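Local structure of TRAP-type transporter, periplasmic component (Cupriavidus necator, 4P8B) at residues Y33-V38 with I66-G71; E50-L55 with Q266-A271; Q58-R63 with P258-I263; M93-T98 with L244-N249. The protein binds (S)-2-acetolactate as the periplasmic solute-binding component of a TRAP-type transporter, and probably delivers it to the membrane part of that system. All blocks are in the same frame, centred on the assembly; numbering follows the deposited sequence.

Contact 1: residues Y33-V38 with I66-G71; sequences YKMSLV and IKLYPG. With X2X ((2S)-2-hydroxy-2-methyl-3-oxobutanoic acid), chain D.
Met35, a selenomethionine, and Leu68 lie side by side and point the same way from neighbouring parallel strands, SE of Met35 resting 4.0 Å from CD1 of Leu68. Ile66 adds to this group: its CG2 packs 3.7 Å from CB of Met35, and its CG1 reaches back to CB of Tyr33. CD1 of Leu37 fits against the branch point of Leu68, 3.7 Å from its CG, the two side chains crossing at a slant. The opposite face of the sheet carries Lys34 and Tyr69. Lys34, extended beyond CG, runs obliquely past the phenol, with its CB 3.7 Å from CE1 of Tyr69 and its CD and CE near OH.

Backbone bonds alternate between the strands, from Lys67 N to Tyr33 O (2.8 Å) through Met35 N to Lys67 O and Tyr69 N to Met35 O. The next, Leu37 N to Tyr69 O, stretches to 3.3 Å and comes from above the carbonyl plane. A water donates to both Tyr69 O and Ser36 OG, the latter also bonded to Glu82. Beyond the strand, CG1 of Val38 comes 3.8 Å from OAC of the bound acetolactate. The two strands are joined by helix 44-59 in a beta-alpha-beta unit; Trp52 and Ala53 of that helix cover Met35, strand 66-69 forms the sheet edge, and strand 93-97 flanks strand 33-36 on its other side.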
# COMPACT_ATOMS: atom_id res chain seq x y z
N TYR A 33 -16.88 16.39 -6.67
CA TYR A 33 -16.10 15.99 -5.51
C TYR A 33 -14.76 15.49 -6.00
O TYR A 33 -14.67 14.97 -7.10
CB TYR A 33 -16.82 14.91 -4.71
CG TYR A 33 -18.05 15.45 -4.01
CD1 TYR A 33 -19.27 15.49 -4.67
CD2 TYR A 33 -17.97 15.94 -2.72
CE1 TYR A 33 -20.41 16.00 -4.04
CE2 TYR A 33 -19.11 16.47 -2.09
CZ TYR A 33 -20.31 16.48 -2.76
OH TYR A 33 -21.44 17.00 -2.16
N LYS A 34 -13.74 15.69 -5.19
CA LYS A 34 -12.39 15.37 -5.60
C LYS A 34 -11.89 14.10 -4.89
O LYS A 34 -11.85 14.06 -3.67
CB LYS A 34 -11.48 16.55 -5.26
CG LYS A 34 -11.98 17.87 -5.78
CD LYS A 34 -10.96 18.95 -5.49
CE LYS A 34 -11.45 20.29 -5.99
NZ LYS A 34 -10.69 21.39 -5.35
N MSE A 35 -11.48 13.09 -5.66
CA MSE A 35 -10.91 11.86 -5.11
C MSE A 35 -9.40 11.80 -5.37
O MSE A 35 -8.94 11.83 -6.53
CB MSE A 35 -11.55 10.63 -5.72
CG MSE A 35 -11.04 9.35 -5.03
SE MSE A 35 -11.49 7.71 -5.99
CE MSE A 35 -13.43 7.88 -5.98
N SER A 36 -8.62 11.72 -4.31
CA SER A 36 -7.18 11.64 -4.45
C SER A 36 -6.73 10.19 -4.62
O SER A 36 -7.22 9.29 -3.90
CB SER A 36 -6.51 12.25 -3.22
OG SER A 36 -5.11 12.26 -3.42
N LEU A 37 -5.78 9.96 -5.54
CA LEU A 37 -5.16 8.65 -5.77
C LEU A 37 -3.69 8.89 -6.07
O LEU A 37 -3.39 9.74 -6.92
CB LEU A 37 -5.75 7.99 -7.01
CG LEU A 37 -7.25 7.71 -6.98
CD1 LEU A 37 -7.74 7.34 -8.37
CD2 LEU A 37 -7.59 6.65 -5.97
N VAL A 38 -2.79 8.11 -5.48
CA VAL A 38 -1.40 8.18 -5.92
C VAL A 38 -1.27 7.59 -7.31
O VAL A 38 -0.66 8.20 -8.18
CB VAL A 38 -0.45 7.42 -4.97
CG1 VAL A 38 0.96 7.41 -5.52
CG2 VAL A 38 -0.45 8.06 -3.62
N ILE A 66 -17.91 12.54 -9.05
CA ILE A 66 -16.57 12.53 -8.48
C ILE A 66 -15.50 12.54 -9.57
O ILE A 66 -15.55 11.75 -10.50
CB ILE A 66 -16.36 11.30 -7.61
CG1 ILE A 66 -17.40 11.23 -6.48
CG2 ILE A 66 -14.94 11.28 -7.03
CD1 ILE A 66 -17.60 9.81 -5.94
N LYS A 67 -14.54 13.45 -9.43
CA LYS A 67 -13.43 13.53 -10.35
C LYS A 67 -12.20 12.92 -9.68
O LYS A 67 -11.91 13.22 -8.51
CB LYS A 67 -13.16 14.98 -10.74
CG LYS A 67 -11.91 15.15 -11.62
CD LYS A 67 -11.78 16.56 -12.17
CE LYS A 67 -12.82 16.86 -13.23
NZ LYS A 67 -12.51 16.19 -14.53
N LEU A 68 -11.47 12.11 -10.44
CA LEU A 68 -10.22 11.50 -9.97
C LEU A 68 -9.04 12.45 -10.17
O LEU A 68 -8.91 13.10 -11.20
CB LEU A 68 -9.96 10.19 -10.72
CG LEU A 68 -10.58 8.90 -10.16
CD1 LEU A 68 -12.02 9.03 -9.74
CD2 LEU A 68 -10.40 7.79 -11.22
N TYR A 69 -8.19 12.52 -9.15
CA TYR A 69 -6.96 13.29 -9.19
C TYR A 69 -5.79 12.36 -8.92
O TYR A 69 -5.29 12.26 -7.80
CB TYR A 69 -7.00 14.42 -8.15
CG TYR A 69 -7.92 15.56 -8.53
CD1 TYR A 69 -9.30 15.48 -8.33
CD2 TYR A 69 -7.41 16.73 -9.11
CE1 TYR A 69 -10.14 16.54 -8.66
CE2 TYR A 69 -8.24 17.79 -9.44
CZ TYR A 69 -9.59 17.67 -9.23
OH TYR A 69 -10.39 18.74 -9.58
N PRO A 70 -5.33 11.65 -9.96
CA PRO A 70 -4.19 10.75 -9.79
C PRO A 70 -2.87 11.51 -9.64
O PRO A 70 -2.78 12.72 -9.89
CB PRO A 70 -4.22 9.92 -11.06
CG PRO A 70 -4.84 10.82 -12.09
CD PRO A 70 -5.86 11.64 -11.33
N GLY A 71 -1.84 10.78 -9.29
CA GLY A 71 -0.55 11.36 -9.01
C GLY A 71 -0.47 12.15 -7.72
O GLY A 71 0.51 12.85 -7.48
OAD X2X D . 4.96 5.15 -3.53
CAH X2X D . 4.73 3.91 -3.72
OAE X2X D . 5.68 3.08 -3.81
CAI X2X D . 3.33 3.41 -3.82
CAB X2X D . 2.74 3.93 -5.12
OAF X2X D . 3.27 2.02 -3.66
CAG X2X D . 2.61 4.00 -2.65
OAC X2X D . 1.92 5.00 -2.78
CAA X2X D . 2.77 3.38 -1.30
O HOH W 1 -4.67 13.99 -5.63

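Contact 2: residues E50-L55 with Q266-A271; sequences EIWADL and QAAVDA
Trp52 lays its indole over Ala268, whose CB sits 3.9 Å from the centroid of the five-membered ring and 27° off its normal, a CH-pi contact displaced toward the rim. The ring belongs to helix 44-59, the helix of a beta-alpha-beta unit in the periplasmic solute-binding fold, and it meets helix 258-279 from a distant part of the chain. The helix segments approach to 8.5 Å between axes, their directions 144° apart. Three of the four touching residues of the second helix are alanines, consistent with this close approach.

CG of Trp52 is anti to its backbone N (chi1 -173°), and the indole beyond it meets Ala267 and Ala268. Ala267 CB lies at the indole edge, in its plane, and also touches CB of Leu55. One turn on, the methyl of Ala271 lodges against the backbone of the first helix, 3.7 Å from Trp52 N, with CG2 of Ile51 and CB of Trp52 beside it. Leu55 crosses Asp270 at about a right angle and puts CD1 3.8 Å from its CB.

The carboxylate of Asp270 is held beyond this apolar patch, by a salt bridge to Arg59 and by Gln266 NE2, which meets OD1 from above the carboxylate plane. Phe246 of the central sheet stacks edge-to-face with Trp52. The indole N-H is spent on Val264 O, while NE1 itself lies 3.5 Å from CB of Ala268.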
# COMPACT_ATOMS: atom_id res chain seq x y z
N GLU A 50 -11.67 4.39 -9.74
CA GLU A 50 -12.55 4.63 -10.89
C GLU A 50 -13.86 3.87 -10.72
O GLU A 50 -14.93 4.42 -10.96
CB GLU A 50 -11.83 4.15 -12.14
CG GLU A 50 -12.43 4.46 -13.49
CD GLU A 50 -11.45 4.08 -14.60
OE1 GLU A 50 -11.35 2.87 -14.92
OE2 GLU A 50 -10.74 4.96 -15.12
N ILE A 51 -13.78 2.61 -10.31
CA ILE A 51 -14.99 1.80 -10.11
C ILE A 51 -15.85 2.43 -9.03
O ILE A 51 -17.08 2.53 -9.17
CB ILE A 51 -14.63 0.35 -9.74
CG1 ILE A 51 -13.96 -0.34 -10.93
CG2 ILE A 51 -15.87 -0.44 -9.28
CD1 ILE A 51 -13.25 -1.66 -10.60
N TRP A 52 -15.23 2.88 -7.95
CA TRP A 52 -15.97 3.51 -6.86
C TRP A 52 -16.71 4.73 -7.39
O TRP A 52 -17.91 4.90 -7.16
CB TRP A 52 -15.00 3.91 -5.75
CG TRP A 52 -15.66 4.42 -4.50
CD1 TRP A 52 -16.96 4.24 -4.10
CD2 TRP A 52 -15.04 5.21 -3.49
NE1 TRP A 52 -17.16 4.86 -2.89
CE2 TRP A 52 -16.00 5.47 -2.50
CE3 TRP A 52 -13.74 5.71 -3.33
CZ2 TRP A 52 -15.70 6.20 -1.35
CZ3 TRP A 52 -13.45 6.43 -2.19
CH2 TRP A 52 -14.42 6.66 -1.21
N ALA A 53 -15.99 5.59 -8.10
CA ALA A 53 -16.59 6.82 -8.62
C ALA A 53 -17.74 6.51 -9.56
O ALA A 53 -18.81 7.14 -9.46
CB ALA A 53 -15.52 7.64 -9.32
N ASP A 54 -17.56 5.55 -10.46
CA ASP A 54 -18.59 5.19 -11.44
C ASP A 54 -19.81 4.63 -10.72
O ASP A 54 -20.95 4.97 -11.07
CB ASP A 54 -18.08 4.18 -12.47
CG ASP A 54 -17.00 4.73 -13.39
OD1 ASP A 54 -16.78 5.96 -13.39
OD2 ASP A 54 -16.37 3.93 -14.12
N LEU A 55 -19.61 3.78 -9.72
CA LEU A 55 -20.76 3.19 -9.04
C LEU A 55 -21.53 4.24 -8.26
O LEU A 55 -22.76 4.21 -8.21
CB LEU A 55 -20.32 2.08 -8.10
CG LEU A 55 -19.81 0.79 -8.73
CD1 LEU A 55 -19.36 -0.19 -7.64
CD2 LEU A 55 -20.87 0.13 -9.61
N GLN A 266 -21.56 1.37 0.30
CA GLN A 266 -21.67 0.09 -0.40
C GLN A 266 -20.88 0.10 -1.71
O GLN A 266 -20.32 -0.92 -2.13
CB GLN A 266 -23.14 -0.28 -0.66
CG GLN A 266 -23.31 -1.65 -1.28
CD GLN A 266 -22.81 -2.77 -0.37
OE1 GLN A 266 -23.16 -2.83 0.80
NE2 GLN A 266 -21.98 -3.65 -0.92
N ALA A 267 -20.83 1.25 -2.37
CA ALA A 267 -20.06 1.37 -3.59
C ALA A 267 -18.56 1.17 -3.31
O ALA A 267 -17.87 0.51 -4.09
CB ALA A 267 -20.31 2.71 -4.25
N ALA A 268 -18.09 1.70 -2.18
CA ALA A 268 -16.70 1.48 -1.76
C ALA A 268 -16.44 -0.01 -1.47
O ALA A 268 -15.41 -0.55 -1.84
CB ALA A 268 -16.38 2.32 -0.55
N VAL A 269 -17.38 -0.66 -0.79
CA VAL A 269 -17.25 -2.09 -0.50
C VAL A 269 -17.16 -2.92 -1.78
O VAL A 269 -16.29 -3.78 -1.92
CB VAL A 269 -18.42 -2.55 0.39
CG1 VAL A 269 -18.50 -4.09 0.47
CG2 VAL A 269 -18.28 -1.92 1.77
N ASP A 270 -18.05 -2.62 -2.74
CA ASP A 270 -18.05 -3.31 -4.03
C ASP A 270 -16.77 -3.04 -4.82
O ASP A 270 -16.15 -3.96 -5.38
CB ASP A 270 -19.25 -2.87 -4.88
CG ASP A 270 -20.57 -3.33 -4.30
OD1 ASP A 270 -20.56 -4.19 -3.39
OD2 ASP A 270 -21.63 -2.83 -4.76
N ALA A 271 -16.35 -1.78 -4.84
CA ALA A 271 -15.11 -1.42 -5.53
C ALA A 271 -13.89 -2.09 -4.89
O ALA A 271 -12.98 -2.54 -5.59
CB ALA A 271 -14.93 0.06 -5.52

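Contact 3: residues Q58-R63 with P258-I263; sequences QRTNGR and PADREI
Arg63 reaches across to Asp260 with both terminal nitrogens of its guanidinium. From CB the chain goes out through CG and CD and bends at chi3 (-61°), which places NE; CZ then stands 3.5 Å from each carboxylate oxygen of Asp260. NH1 donates to OD2 of Asp260 at 2.7 Å, on the syn side and 20° out of the carboxylate plane. NH2 donates to OD1 of Asp260 at 2.5 Å, along its syn lone pair. Both bonds are nearly straight, and the two flat groups are 19° from coplanar, an end-on bidentate salt bridge.

Beside it, CG2 of Ile263 fills the corner where helix 44-59 ends, 3.5 Å from CB of Arg59 and 3.9 Å from CG2 of Thr60. That helix closes in a Schellman motif with Asn61 at C-prime, and a type I' turn from Thr60 to Arg63 brings the arginine back toward helix 258-279. A water links Arg59 NH1 to Ile263 O, while the same NH1 pairs with Asp270.

Tyr29 OH also bonds to Asp260 OD2, so this oxygen has two partners. Two matched N-H donors would favour an ionised carboxylate and fix its rotation.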
# COMPACT_ATOMS: atom_id res chain seq x y z
N GLN A 58 -23.61 6.32 -10.74
CA GLN A 58 -24.71 5.49 -11.22
C GLN A 58 -25.81 5.36 -10.18
O GLN A 58 -26.98 5.55 -10.49
CB GLN A 58 -24.17 4.10 -11.59
CG GLN A 58 -25.23 3.14 -12.12
CD GLN A 58 -24.63 1.89 -12.75
OE1 GLN A 58 -23.41 1.70 -12.73
NE2 GLN A 58 -25.49 1.04 -13.30
N ARG A 59 -25.44 5.06 -8.94
CA ARG A 59 -26.41 4.70 -7.89
C ARG A 59 -27.00 5.90 -7.17
O ARG A 59 -27.95 5.76 -6.38
CB ARG A 59 -25.73 3.74 -6.90
CG ARG A 59 -25.33 2.42 -7.53
CD ARG A 59 -24.55 1.54 -6.55
NE ARG A 59 -24.10 0.29 -7.16
CZ ARG A 59 -23.33 -0.62 -6.56
NH1 ARG A 59 -22.91 -0.44 -5.31
NH2 ARG A 59 -22.99 -1.72 -7.21
N THR A 60 -26.45 7.09 -7.42
CA THR A 60 -27.06 8.32 -6.93
C THR A 60 -27.79 9.08 -8.03
O THR A 60 -28.09 10.26 -7.87
CB THR A 60 -26.04 9.28 -6.30
OG1 THR A 60 -25.08 9.70 -7.29
CG2 THR A 60 -25.34 8.60 -5.13
N ASN A 61 -28.04 8.41 -9.14
CA ASN A 61 -28.77 9.04 -10.24
C ASN A 61 -28.02 10.24 -10.80
O ASN A 61 -28.61 11.13 -11.40
CB ASN A 61 -30.18 9.47 -9.78
CG ASN A 61 -31.09 8.29 -9.46
OD1 ASN A 61 -31.04 7.26 -10.12
ND2 ASN A 61 -31.97 8.45 -8.45
N GLY A 62 -26.70 10.27 -10.62
CA GLY A 62 -25.90 11.37 -11.13
C GLY A 62 -25.70 12.49 -10.13
O GLY A 62 -25.05 13.49 -10.44
N ARG A 63 -26.25 12.34 -8.93
CA ARG A 63 -26.20 13.43 -7.96
C ARG A 63 -24.83 13.63 -7.37
O ARG A 63 -24.41 14.75 -7.12
CB ARG A 63 -27.22 13.21 -6.84
CG ARG A 63 -28.66 13.40 -7.32
CD ARG A 63 -29.68 13.30 -6.19
NE ARG A 63 -29.64 12.00 -5.58
CZ ARG A 63 -29.06 11.74 -4.42
NH1 ARG A 63 -28.47 12.71 -3.72
NH2 ARG A 63 -29.05 10.50 -3.96
N PRO A 258 -28.18 10.50 5.16
CA PRO A 258 -27.84 9.14 5.58
C PRO A 258 -28.01 8.12 4.45
O PRO A 258 -27.23 7.18 4.36
CB PRO A 258 -28.81 8.87 6.74
CG PRO A 258 -29.10 10.24 7.28
CD PRO A 258 -29.14 11.14 6.09
N ALA A 259 -28.98 8.34 3.56
CA ALA A 259 -29.27 7.38 2.50
C ALA A 259 -28.13 7.37 1.46
O ALA A 259 -27.73 6.32 0.94
CB ALA A 259 -30.58 7.70 1.83
N ASP A 260 -27.62 8.56 1.15
CA ASP A 260 -26.51 8.68 0.21
C ASP A 260 -25.23 8.13 0.81
O ASP A 260 -24.38 7.54 0.10
CB ASP A 260 -26.29 10.14 -0.17
CG ASP A 260 -27.29 10.60 -1.20
OD1 ASP A 260 -27.86 9.72 -1.89
OD2 ASP A 260 -27.50 11.84 -1.33
N ARG A 261 -25.05 8.32 2.11
CA ARG A 261 -23.90 7.76 2.78
C ARG A 261 -23.92 6.26 2.58
O ARG A 261 -22.88 5.65 2.31
CB ARG A 261 -23.90 8.14 4.27
CG ARG A 261 -23.66 9.63 4.48
CD ARG A 261 -23.66 10.00 5.95
NE ARG A 261 -24.22 11.33 6.15
CZ ARG A 261 -25.08 11.66 7.10
NH1 ARG A 261 -25.51 10.76 7.98
NH2 ARG A 261 -25.52 12.91 7.17
N GLU A 262 -25.09 5.64 2.66
CA GLU A 262 -25.21 4.20 2.48
C GLU A 262 -24.79 3.77 1.07
O GLU A 262 -24.06 2.78 0.90
CB GLU A 262 -26.64 3.74 2.76
CG GLU A 262 -26.80 2.25 2.62
CD GLU A 262 -25.80 1.49 3.46
OE1 GLU A 262 -25.48 1.98 4.57
OE2 GLU A 262 -25.32 0.43 3.02
N ILE A 263 -25.24 4.49 0.06
CA ILE A 263 -24.86 4.21 -1.32
C ILE A 263 -23.34 4.31 -1.52
O ILE A 263 -22.72 3.43 -2.11
CB ILE A 263 -25.54 5.18 -2.28
CG1 ILE A 263 -27.04 4.94 -2.22
CG2 ILE A 263 -25.03 4.99 -3.70
CD1 ILE A 263 -27.50 3.81 -3.07
O HOH W 2 -23.98 1.47 -3.40

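Contact 4: residues M93-T98 with L244-N249; sequences MAVGST and LIFVVN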
# COMPACT_ATOMS: atom_id res chain seq x y z
N MSE A 93 -12.31 12.89 -0.78
CA MSE A 93 -12.31 11.44 -0.59
C MSE A 93 -11.04 10.87 -1.21
O MSE A 93 -10.35 11.55 -1.97
CB MSE A 93 -13.56 10.78 -1.19
CG MSE A 93 -13.79 10.93 -2.69
SE MSE A 93 -15.76 11.05 -3.15
CE MSE A 93 -16.24 9.25 -2.68
N ALA A 94 -10.71 9.63 -0.89
CA ALA A 94 -9.48 9.05 -1.41
C ALA A 94 -9.49 7.55 -1.32
O ALA A 94 -10.24 6.97 -0.52
CB ALA A 94 -8.29 9.60 -0.64
N VAL A 95 -8.68 6.91 -2.15
CA VAL A 95 -8.25 5.55 -1.92
C VAL A 95 -6.76 5.67 -1.61
O VAL A 95 -6.01 6.11 -2.47
CB VAL A 95 -8.50 4.61 -3.11
CG1 VAL A 95 -8.08 3.20 -2.75
CG2 VAL A 95 -9.97 4.64 -3.53
N GLY A 96 -6.36 5.38 -0.39
CA GLY A 96 -4.99 5.58 0.03
C GLY A 96 -4.31 4.31 0.48
O GLY A 96 -4.94 3.36 0.91
N SER A 97 -2.99 4.32 0.39
CA SER A 97 -2.17 3.28 0.98
C SER A 97 -1.90 3.58 2.44
O SER A 97 -1.59 4.71 2.82
CB SER A 97 -0.83 3.17 0.26
OG SER A 97 0.05 2.34 1.04
N THR A 98 -1.95 2.54 3.26
CA THR A 98 -1.62 2.67 4.67
C THR A 98 -0.22 3.23 4.89
O THR A 98 0.02 3.89 5.92
CB THR A 98 -1.80 1.33 5.41
OG1 THR A 98 -0.98 0.34 4.80
CG2 THR A 98 -3.26 0.88 5.37
N LEU A 244 -5.10 -0.94 0.94
CA LEU A 244 -5.64 0.37 0.66
C LEU A 244 -6.87 0.59 1.50
O LEU A 244 -7.53 -0.37 1.88
CB LEU A 244 -6.01 0.50 -0.82
CG LEU A 244 -4.93 0.20 -1.85
CD1 LEU A 244 -5.50 0.23 -3.26
CD2 LEU A 244 -3.75 1.14 -1.69
N ILE A 245 -7.21 1.85 1.76
CA ILE A 245 -8.44 2.20 2.45
C ILE A 245 -9.17 3.26 1.65
O ILE A 245 -8.59 4.26 1.20
CB ILE A 245 -8.18 2.70 3.89
CG1 ILE A 245 -7.32 1.68 4.65
CG2 ILE A 245 -9.50 2.94 4.62
CD1 ILE A 245 -6.94 2.14 6.06
N PHE A 246 -10.47 3.02 1.49
CA PHE A 246 -11.41 3.93 0.84
C PHE A 246 -11.96 4.85 1.94
O PHE A 246 -12.55 4.35 2.91
CB PHE A 246 -12.57 3.13 0.21
CG PHE A 246 -12.18 2.28 -0.98
CD1 PHE A 246 -11.39 1.17 -0.83
CD2 PHE A 246 -12.66 2.58 -2.25
CE1 PHE A 246 -11.05 0.40 -1.90
CE2 PHE A 246 -12.32 1.81 -3.33
CZ PHE A 246 -11.53 0.73 -3.17
N VAL A 247 -11.81 6.16 1.80
CA VAL A 247 -12.21 7.09 2.86
C VAL A 247 -12.86 8.34 2.31
O VAL A 247 -12.67 8.71 1.16
CB VAL A 247 -11.00 7.56 3.71
CG1 VAL A 247 -10.28 6.39 4.35
CG2 VAL A 247 -10.03 8.39 2.87
N VAL A 248 -13.64 8.99 3.17
CA VAL A 248 -14.30 10.25 2.84
C VAL A 248 -14.02 11.21 3.98
O VAL A 248 -14.06 10.84 5.15
CB VAL A 248 -15.82 10.06 2.68
CG1 VAL A 248 -16.50 11.40 2.34
CG2 VAL A 248 -16.12 9.06 1.62
N ASN A 249 -13.74 12.47 3.66
CA ASN A 249 -13.65 13.52 4.67
C ASN A 249 -14.95 13.59 5.52
O ASN A 249 -16.02 13.42 4.98
CB ASN A 249 -13.36 14.86 3.99
CG ASN A 249 -13.61 16.06 4.91
OD1 ASN A 249 -14.75 16.52 5.06
ND2 ASN A 249 -12.56 16.55 5.54
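Leu244 faces Ser97 in a non-hydrogen-bonded pair and spreads toward two residues of the opposite strand, its CB 3.9 Å from CG1 of Val95 and its CD2 near CA of Ser97. The CA of Leu244 also makes a C-H contact with Gly96 O. Ile245 comes next, in a hydrogen-bonded pair with Gly96: Ile245 N donates to Gly96 O at 2.9 Å, and Gly96 N returns a bond to Ile245 O. CD1 of Ile245 reaches CG2 of Thr98, just past the end of strand 93-97, the two side chains crossing at about a right angle.

Phe246 points back to the face of Leu244 and lies alongside Val95. CG2 of Val95 stands over one ring face, 4.0 Å from the centroid and 26° off the normal, nearest to CD2; this is a CH-pi contact. Here the two strands run antiparallel inside a mixed five-stranded sheet, 93-97 being its middle strand, as expected for a periplasmic solute-binding protein domain, with strand 33-36 beyond 93-97 and strand 144-154 beyond 241-249. Helix 44-59 covers this face: Trp52 meets Phe246 edge-to-face, and Trp45 NE1 bonds to Val95 O.

Val247 exchanges two bonds with Ala94, its N to Ala94 O at 2.9 Å and its O accepting from Ala94 N; its CG2 lies 4.1 Å from Ala94 CB. Val248 follows opposite Met93, a selenomethionine whose CB is wedged 3.3 Å from Val247 O. Asn249 then ends the strand as the N-cap of the next helix, just as Ser97, a pocket residue bonded to Asp242, caps the helix after its own strand.

Contacts 1 and 4 share one sheet, their centres 11 Å apart, joined where strand 33-36 pairs with strand 93-97. Contacts 2 and 3, also 11 Å apart, are two places along the pairing of helix 44-59 with helix 258-279, linked by the salt bridge between Arg59 and Asp270. Trp52 ties the layers together, touching Met35 of contact 1 and Met93 and Phe246 of contact 4. Along the chain, both segments of contact 1 precede those of contact 4, whereas contacts 2 and 3 both span contact 4, bringing late helix 258-279 back to an early one. The C-terminal ends of strands 33-36 and 93-97 lead to the acetolactate pocket, at Val38 and Ser97; contacts 2 and 3 lie away from it.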